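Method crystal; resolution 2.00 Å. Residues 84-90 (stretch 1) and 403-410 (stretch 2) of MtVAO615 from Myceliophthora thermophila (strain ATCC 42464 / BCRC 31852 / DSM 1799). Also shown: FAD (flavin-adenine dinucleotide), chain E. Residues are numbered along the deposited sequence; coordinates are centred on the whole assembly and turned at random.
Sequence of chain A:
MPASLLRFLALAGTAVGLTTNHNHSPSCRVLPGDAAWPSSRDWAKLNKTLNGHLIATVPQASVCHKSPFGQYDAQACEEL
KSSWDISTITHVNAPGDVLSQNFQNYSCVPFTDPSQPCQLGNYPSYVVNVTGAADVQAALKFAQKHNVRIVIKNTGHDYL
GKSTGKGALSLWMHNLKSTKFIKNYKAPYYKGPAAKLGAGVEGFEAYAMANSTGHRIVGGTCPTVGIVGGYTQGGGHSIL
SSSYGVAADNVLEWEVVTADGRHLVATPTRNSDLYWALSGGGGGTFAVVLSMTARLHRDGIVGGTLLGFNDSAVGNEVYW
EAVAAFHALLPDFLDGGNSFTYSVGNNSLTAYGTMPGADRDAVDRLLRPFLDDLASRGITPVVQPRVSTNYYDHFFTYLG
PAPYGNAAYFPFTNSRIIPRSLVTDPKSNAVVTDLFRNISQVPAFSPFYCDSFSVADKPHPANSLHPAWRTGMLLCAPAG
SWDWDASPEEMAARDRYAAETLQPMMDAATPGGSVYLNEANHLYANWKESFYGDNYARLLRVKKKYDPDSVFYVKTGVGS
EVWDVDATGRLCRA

Stretch 1 84-90: WDISTIT
Stretch 2 (403-410) PYGNAAYF

Two largely irregular segments run roughly antiparallel, their end-to-end directions 152° apart, and meet at a single beta bridge between Ile 86 and Ala 408, whose CA atoms lie 4.4 Å apart. Ile 86 (phi/psi -114/148) and Ala 408 (-53/143) are both extended, and the flanking peptides pair: Tyr 409 N donates to Asp 85 O at 2.9 Å and nearly linearly (175°), and Ser 87 N donates to Ala 407 O at 2.8 Å (164°). From there the chains diverge, with CA-CA distances of 5.5 Å for Ser 87 and Ala 407 and 6.8 Å for Ile 89 and Tyr 404. One water fills the widening gap, its O donating to Ser 87 O (2.8 Å) and Tyr 404 O (2.9 Å) and accepting from Ala 407 N (3.0 Å). Gly 405, at phi/psi 76/-160, takes a positive phi that favours glycine. Thr 88 (chi1 p) N-caps the helix that begins at Ile 89.

Ser 87, chi1 m, points toward the partner and its OG donates to Ala 407 O at 3.0 Å, so that one carbonyl accepts from both backbone and side chain. The same OG sits at the edge of the Tyr 409 ring, 4.0 Å from CD2, and 3.1 Å from C7M of the FAD. The flavin methyls thus border this junction: Ala 407 CB approaches C7M at 3.7 Å, and Tyr 409 CE2 (chi1 t, chi2 -81°) lies 3.5 Å from C8M.

At the other end, Ile 89 (t, p) lays CG2 over one face of the Tyr 404 ring (chi1 m, chi2 -51°), 3.7 Å from its centroid and 18° off the normal, a CH-pi contact in which the methyl's slightly positive hydrogens meet the electron-rich ring face. Beside the bridge, Ile 86 (m, m) directs its CA-to-CB bond away, yet its CD1 reaches Ala 408 CB at 4.4 Å, a loose apolar contact.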

ATOM      1  N   TRP A  84      16.508  -5.190  -8.145  1.00 29.93           N
ATOM      2  CA  TRP A  84      16.400  -4.871  -6.710  1.00 28.89           C
ATOM      3  C   TRP A  84      15.451  -3.714  -6.390  1.00 28.30           C
ATOM      4  O   TRP A  84      14.768  -3.715  -5.345  1.00 27.73           O
ATOM      5  CB  TRP A  84      17.773  -4.569  -6.125  1.00 28.67           C
ATOM      6  CG  TRP A  84      17.775  -4.522  -4.636  1.00 27.87           C
ATOM      7  CD1 TRP A  84      17.728  -3.410  -3.853  1.00 27.30           C
ATOM      8  CD2 TRP A  84      17.801  -5.643  -3.744  1.00 27.71           C
ATOM      9  NE1 TRP A  84      17.743  -3.756  -2.525  1.00 26.89           N
ATOM     10  CE2 TRP A  84      17.781  -5.123  -2.422  1.00 27.12           C
ATOM     11  CE3 TRP A  84      17.851  -7.035  -3.930  1.00 28.01           C
ATOM     12  CZ2 TRP A  84      17.822  -5.947  -1.286  1.00 26.92           C
ATOM     13  CZ3 TRP A  84      17.877  -7.864  -2.797  1.00 27.82           C
ATOM     14  CH2 TRP A  84      17.858  -7.313  -1.491  1.00 27.32           C
ATOM     15  N   ASP A  85      15.414  -2.735  -7.290  1.00 28.53           N
ATOM     16  CA  ASP A  85      14.531  -1.566  -7.146  1.00 28.10           C
ATOM     17  C   ASP A  85      13.144  -1.743  -7.804  1.00 28.18           C
ATOM     18  O   ASP A  85      12.424  -0.766  -8.035  1.00 28.16           O
ATOM     19  CB  ASP A  85      15.250  -0.303  -7.654  1.00 28.33           C
ATOM     20  CG  ASP A  85      16.523   0.005  -6.878  1.00 28.05           C
ATOM     21  OD1 ASP A  85      16.666  -0.399  -5.698  1.00 27.49           O
ATOM     22  OD2 ASP A  85      17.386   0.677  -7.456  1.00 28.54           O
ATOM     23  N   ILE A  86      12.780  -2.999  -8.079  1.00 28.35           N
ATOM     24  CA  ILE A  86      11.465  -3.378  -8.622  1.00 28.42           C
ATOM     25  C   ILE A  86      10.722  -4.200  -7.549  1.00 27.75           C
ATOM     26  O   ILE A  86      11.353  -4.877  -6.731  1.00 27.43           O
ATOM     27  CB  ILE A  86      11.613  -4.155  -9.979  1.00 29.39           C
ATOM     28  CG1 ILE A  86      12.479  -3.371 -11.009  1.00 30.08           C
ATOM     29  CG2 ILE A  86      10.270  -4.632 -10.562  1.00 29.56           C
ATOM     30  CD1 ILE A  86      11.955  -2.008 -11.461  1.00 30.20           C
ATOM     31  N   SER A  87       9.391  -4.088  -7.519  1.00 27.49           N
ATOM     32  CA  SER A  87       8.547  -4.984  -6.704  1.00 27.07           C
ATOM     33  C   SER A  87       8.475  -6.328  -7.424  1.00 27.60           C
ATOM     34  O   SER A  87       7.755  -6.486  -8.412  1.00 28.18           O
ATOM     35  CB  SER A  87       7.151  -4.388  -6.461  1.00 26.68           C
ATOM     36  OG  SER A  87       7.249  -3.092  -5.894  1.00 26.27           O
ATOM     37  N   THR A  88       9.272  -7.275  -6.949  1.00 27.62           N
ATOM     38  CA  THR A  88       9.367  -8.599  -7.569  1.00 28.23           C
ATOM     39  C   THR A  88       8.913  -9.665  -6.598  1.00 27.97           C
ATOM     40  O   THR A  88       9.028  -9.502  -5.372  1.00 27.26           O
ATOM     41  CB  THR A  88      10.815  -8.951  -7.953  1.00 28.63           C
ATOM     42  OG1 THR A  88      11.619  -8.957  -6.767  1.00 28.08           O
ATOM     43  CG2 THR A  88      11.369  -7.973  -8.992  1.00 29.04           C
ATOM     44  N   ILE A  89       8.442 -10.772  -7.161  1.00 28.67           N
ATOM     45  CA  ILE A  89       7.977 -11.909  -6.373  1.00 28.78           C
ATOM     46  C   ILE A  89       9.136 -12.514  -5.569  1.00 28.92           C
ATOM     47  O   ILE A  89       8.952 -12.954  -4.437  1.00 28.63           O
ATOM     48  CB  ILE A  89       7.201 -12.933  -7.256  1.00 29.37           C
ATOM     49  CG1 ILE A  89       6.421 -13.946  -6.405  1.00 29.20           C
ATOM     50  CG2 ILE A  89       8.118 -13.627  -8.258  1.00 30.25           C
ATOM     51  CD1 ILE A  89       5.197 -13.390  -5.708  1.00 28.51           C
ATOM     52  N   THR A  90      10.330 -12.472  -6.155  1.00 29.63           N
ATOM     53  CA  THR A  90      11.578 -12.945  -5.538  1.00 29.92           C
ATOM     54  C   THR A  90      11.822 -12.276  -4.173  1.00 29.23           C
ATOM     55  O   THR A  90      12.059 -12.951  -3.165  1.00 29.30           O
ATOM     56  CB  THR A  90      12.767 -12.726  -6.513  1.00 30.59           C
ATOM     57  OG1 THR A  90      12.550 -13.523  -7.684  1.00 31.53           O
ATOM     58  CG2 THR A  90      14.111 -13.134  -5.894  1.00 30.73           C
ATOM     59  N   PRO A 403       2.271 -12.284 -14.571  1.00 36.64           N
ATOM     60  CA  PRO A 403       1.327 -11.952 -13.492  1.00 35.43           C
ATOM     61  C   PRO A 403       1.806 -10.879 -12.513  1.00 34.48           C
ATOM     62  O   PRO A 403       0.977 -10.249 -11.847  1.00 33.65           O
ATOM     63  CB  PRO A 403       1.158 -13.286 -12.762  1.00 35.70           C
ATOM     64  CG  PRO A 403       2.470 -13.989 -12.965  1.00 36.80           C
ATOM     65  CD  PRO A 403       3.013 -13.532 -14.292  1.00 37.30           C
ATOM     66  N   TYR A 404       3.116 -10.660 -12.448  1.00 34.57           N
ATOM     67  CA  TYR A 404       3.726  -9.897 -11.353  1.00 33.97           C
ATOM     68  C   TYR A 404       3.803  -8.385 -11.556  1.00 33.32           C
ATOM     69  O   TYR A 404       3.985  -7.641 -10.584  1.00 32.75           O
ATOM     70  CB  TYR A 404       5.114 -10.453 -11.014  1.00 34.69           C
ATOM     71  CG  TYR A 404       5.171 -11.947 -10.766  1.00 35.35           C
ATOM     72  CD1 TYR A 404       4.289 -12.577  -9.866  1.00 34.85           C
ATOM     73  CD2 TYR A 404       6.140 -12.736 -11.408  1.00 36.48           C
ATOM     74  CE1 TYR A 404       4.357 -13.949  -9.636  1.00 35.48           C
ATOM     75  CE2 TYR A 404       6.216 -14.099 -11.184  1.00 37.13           C
ATOM     76  CZ  TYR A 404       5.327 -14.702 -10.299  1.00 36.68           C
ATOM     77  OH  TYR A 404       5.428 -16.059 -10.089  1.00 37.48           O
ATOM     78  N   GLY A 405       3.650  -7.940 -12.804  1.00 33.44           N
ATOM     79  CA  GLY A 405       3.825  -6.527 -13.161  1.00 32.99           C
ATOM     80  C   GLY A 405       5.304  -6.151 -13.224  1.00 33.78           C
ATOM     81  O   GLY A 405       6.178  -7.019 -13.350  1.00 34.33           O
ATOM     82  N   ASN A 406       5.582  -4.858 -13.120  1.00 33.48           N
ATOM     83  CA  ASN A 406       6.950  -4.352 -13.182  1.00 34.30           C
ATOM     84  C   ASN A 406       7.060  -3.043 -12.393  1.00 33.44           C
ATOM     85  O   ASN A 406       7.729  -2.093 -12.822  1.00 34.05           O
ATOM     86  CB  ASN A 406       7.365  -4.169 -14.653  1.00 35.48           C
ATOM     87  CG  ASN A 406       8.822  -3.808 -14.808  1.00 36.77           C
ATOM     88  OD1 ASN A 406       9.713  -4.541 -14.363  1.00 38.01           O
ATOM     89  ND2 ASN A 406       9.080  -2.665 -15.445  1.00 37.08           N
ATOM     90  N   ALA A 407       6.419  -3.012 -11.226  1.00 29.23           N
ATOM     91  CA  ALA A 407       6.225  -1.766 -10.488  1.00 28.25           C
ATOM     92  C   ALA A 407       7.457  -1.377  -9.673  1.00 27.57           C
ATOM     93  O   ALA A 407       7.794  -2.042  -8.679  1.00 27.28           O
ATOM     94  CB  ALA A 407       4.982  -1.847  -9.611  1.00 27.92           C
ATOM     95  N   ALA A 408       8.119  -0.304 -10.128  1.00 26.97           N
ATOM     96  CA  ALA A 408       9.261   0.307  -9.451  1.00 26.29           C
ATOM     97  C   ALA A 408       8.932   0.622  -8.003  1.00 25.34           C
ATOM     98  O   ALA A 408       7.789   0.966  -7.683  1.00 25.24           O
ATOM     99  CB  ALA A 408       9.693   1.569 -10.177  1.00 26.62           C
ATOM    100  N   TYR A 409       9.917   0.453  -7.130  1.00 24.65           N
ATOM    101  CA  TYR A 409       9.743   0.793  -5.736  1.00 23.94           C
ATOM    102  C   TYR A 409      10.464   2.079  -5.422  1.00 24.04           C
ATOM    103  O   TYR A 409      11.708   2.130  -5.423  1.00 24.21           O
ATOM    104  CB  TYR A 409      10.218  -0.305  -4.790  1.00 23.50           C
ATOM    105  CG  TYR A 409       9.693  -0.093  -3.393  1.00 22.91           C
ATOM    106  CD1 TYR A 409      10.319   0.808  -2.510  1.00 22.69           C
ATOM    107  CD2 TYR A 409       8.539  -0.772  -2.955  1.00 22.62           C
ATOM    108  CE1 TYR A 409       9.827   1.022  -1.236  1.00 22.34           C
ATOM    109  CE2 TYR A 409       8.038  -0.571  -1.676  1.00 22.27           C
ATOM    110  CZ  TYR A 409       8.670   0.319  -0.821  1.00 22.21           C
ATOM    111  OH  TYR A 409       8.154   0.510   0.436  1.00 21.87           O
ATOM    112  N   PHE A 410       9.677   3.113  -5.147  1.00 23.85           N
ATOM    113  CA  PHE A 410      10.198   4.404  -4.717  1.00 23.83           C
ATOM    114  C   PHE A 410       9.947   4.550  -3.213  1.00 23.23           C
ATOM    115  O   PHE A 410       8.798   4.623  -2.791  1.00 23.10           O
ATOM    116  CB  PHE A 410       9.506   5.536  -5.461  1.00 24.39           C
ATOM    117  CG  PHE A 410       9.533   5.420  -6.963  1.00 25.11           C
ATOM    118  CD1 PHE A 410      10.737   5.436  -7.668  1.00 25.65           C
ATOM    119  CD2 PHE A 410       8.335   5.355  -7.686  1.00 25.37           C
ATOM    120  CE1 PHE A 410      10.752   5.365  -9.061  1.00 26.20           C
ATOM    121  CE2 PHE A 410       8.342   5.289  -9.079  1.00 25.94           C
ATOM    122  CZ  PHE A 410       9.554   5.289  -9.768  1.00 26.23           C
TER
HETATM  123  PA  FAD E 601       3.122  -5.076   4.241  1.00 27.71           P
HETATM  124  O1A FAD E 601       4.290  -4.128   4.328  1.00 29.18           O
HETATM  125  O2A FAD E 601       3.435  -6.536   4.415  1.00 28.96           O
HETATM  126  O5B FAD E 601       2.023  -4.617   5.320  1.00 27.29           O
HETATM  127  C5B FAD E 601       1.678  -3.245   5.512  1.00 25.55           C
HETATM  128  C4B FAD E 601       1.133  -2.998   6.914  1.00 24.27           C
HETATM  129  O4B FAD E 601       0.007  -3.846   7.148  1.00 24.31           O
HETATM  130  C3B FAD E 601       2.116  -3.287   8.033  1.00 23.62           C
HETATM  131  O3B FAD E 601       1.865  -2.323   9.064  1.00 22.80           O
HETATM  132  C2B FAD E 601       1.739  -4.671   8.533  1.00 23.16           C
HETATM  133  O2B FAD E 601       2.040  -4.838   9.921  1.00 22.94           O
HETATM  134  C1B FAD E 601       0.242  -4.708   8.274  1.00 23.87           C
HETATM  135  N9A FAD E 601      -0.294  -6.047   7.930  1.00 23.54           N
HETATM  136  C8A FAD E 601      -0.185  -6.654   6.730  1.00 23.37           C
HETATM  137  N7A FAD E 601      -0.823  -7.851   6.738  1.00 23.09           N
HETATM  138  C5A FAD E 601      -1.360  -8.010   7.959  1.00 23.16           C
HETATM  139  C6A FAD E 601      -2.163  -9.052   8.636  1.00 22.71           C
HETATM  140  N6A FAD E 601      -2.499 -10.178   7.967  1.00 22.98           N
HETATM  141  N1A FAD E 601      -2.524  -8.846   9.923  1.00 22.39           N
HETATM  142  C2A FAD E 601      -2.184  -7.726  10.598  1.00 23.03           C
HETATM  143  N3A FAD E 601      -1.456  -6.729  10.037  1.00 23.47           N
HETATM  144  C4A FAD E 601      -1.022  -6.814   8.745  1.00 23.16           C
HETATM  145  N1  FAD E 601      -1.950   1.261  -2.510  1.00 30.38           N
HETATM  146  C2  FAD E 601      -3.095   1.643  -3.130  1.00 30.63           C
HETATM  147  O2  FAD E 601      -4.061   2.035  -2.434  1.00 30.15           O
HETATM  148  N3  FAD E 601      -3.219   1.614  -4.475  1.00 31.27           N
HETATM  149  C4  FAD E 601      -2.237   1.224  -5.304  1.00 30.35           C
HETATM  150  O4  FAD E 601      -2.398   1.217  -6.545  1.00 30.68           O
HETATM  151  C4X FAD E 601      -0.961   0.782  -4.699  1.00 29.87           C
HETATM  152  N5  FAD E 601       0.073   0.360  -5.457  1.00 29.64           N
HETATM  153  C5X FAD E 601       1.251  -0.041  -4.897  1.00 28.29           C
HETATM  154  C6  FAD E 601       2.319  -0.482  -5.708  1.00 25.79           C
HETATM  155  C7  FAD E 601       3.524  -0.896  -5.099  1.00 25.45           C
HETATM  156  C7M FAD E 601       4.663  -1.359  -5.990  1.00 26.35           C
HETATM  157  C8  FAD E 601       3.665  -0.880  -3.598  1.00 24.56           C
HETATM  158  C8M FAD E 601       4.882  -1.397  -2.844  1.00 20.20           C
HETATM  159  C9  FAD E 601       2.598  -0.444  -2.819  1.00 26.36           C
HETATM  160  C9A FAD E 601       1.400  -0.022  -3.403  1.00 27.54           C
HETATM  161  N10 FAD E 601       0.318   0.400  -2.593  1.00 28.38           N
HETATM  162  C10 FAD E 601      -0.874   0.827  -3.215  1.00 29.56           C
HETATM  163  C1' FAD E 601       0.475   0.469  -1.142  1.00 27.94           C
HETATM  164  C2' FAD E 601      -0.187  -0.574  -0.292  1.00 27.79           C
HETATM  165  O2' FAD E 601      -1.584  -0.292  -0.271  1.00 29.04           O
HETATM  166  C3' FAD E 601       0.420  -0.401   1.096  1.00 26.83           C
HETATM  167  O3' FAD E 601       1.861  -0.347   1.027  1.00 27.33           O
HETATM  168  C4' FAD E 601      -0.016  -1.517   2.033  1.00 25.74           C
HETATM  169  O4' FAD E 601       0.372  -1.194   3.369  1.00 24.49           O
HETATM  170  C5' FAD E 601       0.530  -2.876   1.589  1.00 26.27           C
HETATM  171  O5' FAD E 601       0.204  -3.893   2.523  1.00 27.08           O
HETATM  172  P   FAD E 601       0.935  -5.320   2.426  1.00 26.78           P
HETATM  173  O1P FAD E 601       0.881  -5.793   1.001  1.00 24.13           O
HETATM  174  O2P FAD E 601       0.367  -6.140   3.561  1.00 27.14           O
HETATM  175  O3P FAD E 601       2.459  -4.923   2.787  1.00 27.06           O
HETATM  176  O   HOH W   1       5.525  -5.383  -9.644  1.00 34.14           O